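PDB 2B1X: naphthalene dioxygenase large subunit from Rhodococcus sp., which is the large subunit of a Rieske non-haem iron dioxygenase, carrying a Rieske [2Fe-2S] cluster domain and a catalytic domain with a mononuclear iron. Local coordinates for residues Met266-Asn271 / Glu286-Thr291. Residues are numbered along the deposited sequence; the frame is centred on the assembly and turned at random.
Sequences MGLPEN and EIFRPT
A Met-aromatic contact joins Met266 to Phe288 in the catalytic domain, where the loop entering helix 270-279 meets the C-terminal part of helix 282-288 and the turn after it. Met266 SD stands 4.8 Å from the centroid of the Phe288 ring and 71° off the ring normal, so the sulfur approaches obliquely; its closest ring atom is Phe288 CE1, at 3.7 Å. Phe288 CG lies anti to the backbone N (chi1 -172°), which carries the far end of the ring towards 266-271 although the side chain does not start out in that direction. Leu268 CD1 meets the same ring in plane at its edge, 3.8 Å from CE2. Met266 CG lies 3.4 Å from Thr291 O. The Met266 and Leu268 side chains each cross that of Phe288 at about a right angle, and the four touching residues are buried. Ile179 of helix 174-181 and Phe350 of helix 348-361 extend the apolar packing, against Phe288 and Leu268 respectively.

A type I turn from Phe288 to Thr291, closed by the Thr291 N to Phe288 O hydrogen bond, precedes strand 293-298. Arg289 grips Glu286 side-on through NE and NH2, and its NH1 pairs with Glu264. No direct hydrogen bond links the segments; a water instead accepts from Met266 N at 2.9 Å and lies within donating distance of Arg289 O (2.8 Å) and Thr291 O (2.7 Å).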
ATOM      1  N   MET A 266      16.961   4.183 -43.072  1.00 21.13           N
ATOM      2  CA  MET A 266      17.143   4.740 -41.722  1.00 21.39           C
ATOM      3  C   MET A 266      18.614   4.971 -41.416  1.00 21.21           C
ATOM      4  O   MET A 266      19.018   5.038 -40.248  1.00 21.71           O
ATOM      5  CB  MET A 266      16.539   3.817 -40.654  1.00 20.46           C
ATOM      6  CG  MET A 266      15.055   3.641 -40.764  1.00 21.69           C
ATOM      7  SD  MET A 266      14.416   2.789 -39.337  1.00 24.26           S
ATOM      8  CE  MET A 266      14.328   4.211 -38.159  1.00 21.70           C
ATOM      9  N   GLY A 267      19.425   5.051 -42.464  1.00 20.96           N
ATOM     10  CA  GLY A 267      20.865   5.153 -42.290  1.00 20.32           C
ATOM     11  C   GLY A 267      21.526   3.961 -41.606  1.00 19.89           C
ATOM     12  O   GLY A 267      22.585   4.100 -40.985  1.00 19.89           O
ATOM     13  N   LEU A 268      20.938   2.780 -41.740  1.00 19.65           N
ATOM     14  CA  LEU A 268      21.570   1.571 -41.213  1.00 19.68           C
ATOM     15  C   LEU A 268      22.944   1.326 -41.811  1.00 20.14           C
ATOM     16  O   LEU A 268      23.230   1.768 -42.952  1.00 20.25           O
ATOM     17  CB  LEU A 268      20.685   0.357 -41.439  1.00 19.54           C
ATOM     18  CG  LEU A 268      19.469   0.276 -40.524  1.00 19.40           C
ATOM     19  CD1 LEU A 268      18.528  -0.762 -41.077  1.00 19.46           C
ATOM     20  CD2 LEU A 268      19.865  -0.015 -39.060  1.00 19.83           C
ATOM     21  N   PRO A 269      23.819   0.639 -41.065  1.00 20.54           N
ATOM     22  CA  PRO A 269      25.166   0.371 -41.561  1.00 20.76           C
ATOM     23  C   PRO A 269      25.147  -0.421 -42.874  1.00 20.99           C
ATOM     24  O   PRO A 269      24.215  -1.191 -43.171  1.00 20.54           O
ATOM     25  CB  PRO A 269      25.803  -0.449 -40.438  1.00 20.76           C
ATOM     26  CG  PRO A 269      25.009  -0.072 -39.204  1.00 21.25           C
ATOM     27  CD  PRO A 269      23.616   0.093 -39.709  1.00 20.67           C
ATOM     28  N   GLU A 270      26.204  -0.227 -43.648  1.00 20.89           N
ATOM     29  CA  GLU A 270      26.303  -0.739 -45.014  1.00 21.51           C
ATOM     30  C   GLU A 270      26.150  -2.261 -45.110  1.00 20.64           C
ATOM     31  O   GLU A 270      25.519  -2.763 -46.050  1.00 20.36           O
ATOM     32  CB  GLU A 270      27.626  -0.291 -45.630  1.00 22.32           C
ATOM     33  CG  GLU A 270      27.717   1.218 -45.808  1.00 28.12           C
ATOM     34  CD  GLU A 270      28.509   1.935 -44.703  1.00 35.47           C
ATOM     35  OE1 GLU A 270      28.169   1.801 -43.471  1.00 34.04           O
ATOM     36  OE2 GLU A 270      29.482   2.659 -45.095  1.00 37.25           O
ATOM     37  N   ASN A 271      26.715  -2.997 -44.151  1.00 19.61           N
ATOM     38  CA  ASN A 271      26.604  -4.443 -44.191  1.00 19.47           C
ATOM     39  C   ASN A 271      25.175  -4.923 -43.950  1.00 19.48           C
ATOM     40  O   ASN A 271      24.748  -5.920 -44.531  1.00 19.03           O
ATOM     41  CB  ASN A 271      27.625  -5.129 -43.260  1.00 19.50           C
ATOM     42  CG  ASN A 271      27.419  -4.791 -41.791  1.00 19.94           C
ATOM     43  OD1 ASN A 271      27.314  -3.625 -41.409  1.00 18.50           O
ATOM     44  ND2 ASN A 271      27.410  -5.819 -40.959  1.00 19.84           N
ATOM     45  N   GLU A 286      11.338  -1.522 -50.805  1.00 18.48           N
ATOM     46  CA  GLU A 286      10.889  -0.192 -51.200  1.00 18.57           C
ATOM     47  C   GLU A 286      10.003   0.516 -50.161  1.00 17.80           C
ATOM     48  O   GLU A 286      10.038   1.740 -50.049  1.00 17.28           O
ATOM     49  CB  GLU A 286      10.228  -0.215 -52.598  1.00 19.03           C
ATOM     50  CG  GLU A 286      11.194  -0.513 -53.749  1.00 21.77           C
ATOM     51  CD  GLU A 286      12.516   0.246 -53.647  1.00 25.76           C
ATOM     52  OE1 GLU A 286      12.489   1.500 -53.519  1.00 26.01           O
ATOM     53  OE2 GLU A 286      13.580  -0.413 -53.688  1.00 27.85           O
ATOM     54  N   ILE A 287       9.212  -0.234 -49.401  1.00 17.80           N
ATOM     55  CA  ILE A 287       8.492   0.371 -48.273  1.00 17.74           C
ATOM     56  C   ILE A 287       9.476   0.855 -47.199  1.00 17.76           C
ATOM     57  O   ILE A 287       9.306   1.949 -46.645  1.00 17.42           O
ATOM     58  CB  ILE A 287       7.414  -0.601 -47.705  1.00 17.81           C
ATOM     59  CG1 ILE A 287       6.221  -0.676 -48.668  1.00 17.56           C
ATOM     60  CG2 ILE A 287       7.015  -0.228 -46.280  1.00 17.94           C
ATOM     61  CD1 ILE A 287       5.255  -1.842 -48.412  1.00 14.62           C
ATOM     62  N   PHE A 288      10.522   0.066 -46.927  1.00 18.03           N
ATOM     63  CA  PHE A 288      11.486   0.446 -45.883  1.00 18.08           C
ATOM     64  C   PHE A 288      12.411   1.583 -46.305  1.00 18.55           C
ATOM     65  O   PHE A 288      12.867   2.368 -45.468  1.00 19.09           O
ATOM     66  CB  PHE A 288      12.322  -0.754 -45.428  1.00 17.47           C
ATOM     67  CG  PHE A 288      13.195  -0.474 -44.225  1.00 17.68           C
ATOM     68  CD1 PHE A 288      12.655   0.097 -43.064  1.00 17.98           C
ATOM     69  CD2 PHE A 288      14.542  -0.819 -44.236  1.00 18.07           C
ATOM     70  CE1 PHE A 288      13.452   0.341 -41.926  1.00 17.58           C
ATOM     71  CE2 PHE A 288      15.351  -0.584 -43.104  1.00 18.89           C
ATOM     72  CZ  PHE A 288      14.800   0.005 -41.948  1.00 18.95           C
ATOM     73  N   ARG A 289      12.692   1.680 -47.602  1.00 18.97           N
ATOM     74  CA  ARG A 289      13.748   2.571 -48.082  1.00 19.20           C
ATOM     75  C   ARG A 289      13.717   4.028 -47.532  1.00 19.22           C
ATOM     76  O   ARG A 289      14.770   4.556 -47.124  1.00 18.62           O
ATOM     77  CB  ARG A 289      13.789   2.583 -49.603  1.00 19.07           C
ATOM     78  CG  ARG A 289      14.998   3.292 -50.177  1.00 20.61           C
ATOM     79  CD  ARG A 289      14.984   3.420 -51.710  1.00 23.04           C
ATOM     80  NE  ARG A 289      15.043   2.104 -52.350  1.00 24.89           N
ATOM     81  CZ  ARG A 289      16.168   1.438 -52.604  1.00 26.51           C
ATOM     82  NH1 ARG A 289      17.341   1.959 -52.277  1.00 26.46           N
ATOM     83  NH2 ARG A 289      16.115   0.244 -53.182  1.00 27.81           N
ATOM     84  N   PRO A 290      12.556   4.685 -47.567  1.00 19.16           N
ATOM     85  CA  PRO A 290      12.440   6.065 -47.087  1.00 19.56           C
ATOM     86  C   PRO A 290      11.917   6.194 -45.630  1.00 19.33           C
ATOM     87  O   PRO A 290      11.499   7.261 -45.231  1.00 20.07           O
ATOM     88  CB  PRO A 290      11.414   6.653 -48.052  1.00 19.60           C
ATOM     89  CG  PRO A 290      10.513   5.501 -48.384  1.00 20.04           C
ATOM     90  CD  PRO A 290      11.262   4.211 -48.099  1.00 19.77           C
ATOM     91  N   THR A 291      11.957   5.127 -44.844  1.00 18.71           N
ATOM     92  CA  THR A 291      11.402   5.170 -43.478  1.00 18.19           C
ATOM     93  C   THR A 291      12.226   6.022 -42.518  1.00 16.58           C
ATOM     94  O   THR A 291      13.463   5.989 -42.558  1.00 16.45           O
ATOM     95  CB  THR A 291      11.313   3.741 -42.939  1.00 18.41           C
ATOM     96  OG1 THR A 291      10.269   3.054 -43.646  1.00 21.01           O
ATOM     97  CG2 THR A 291      10.870   3.712 -41.453  1.00 19.93           C
TER
HETATM   98  O   HOH W   1      15.103   5.783 -44.652  1.00 30.18           O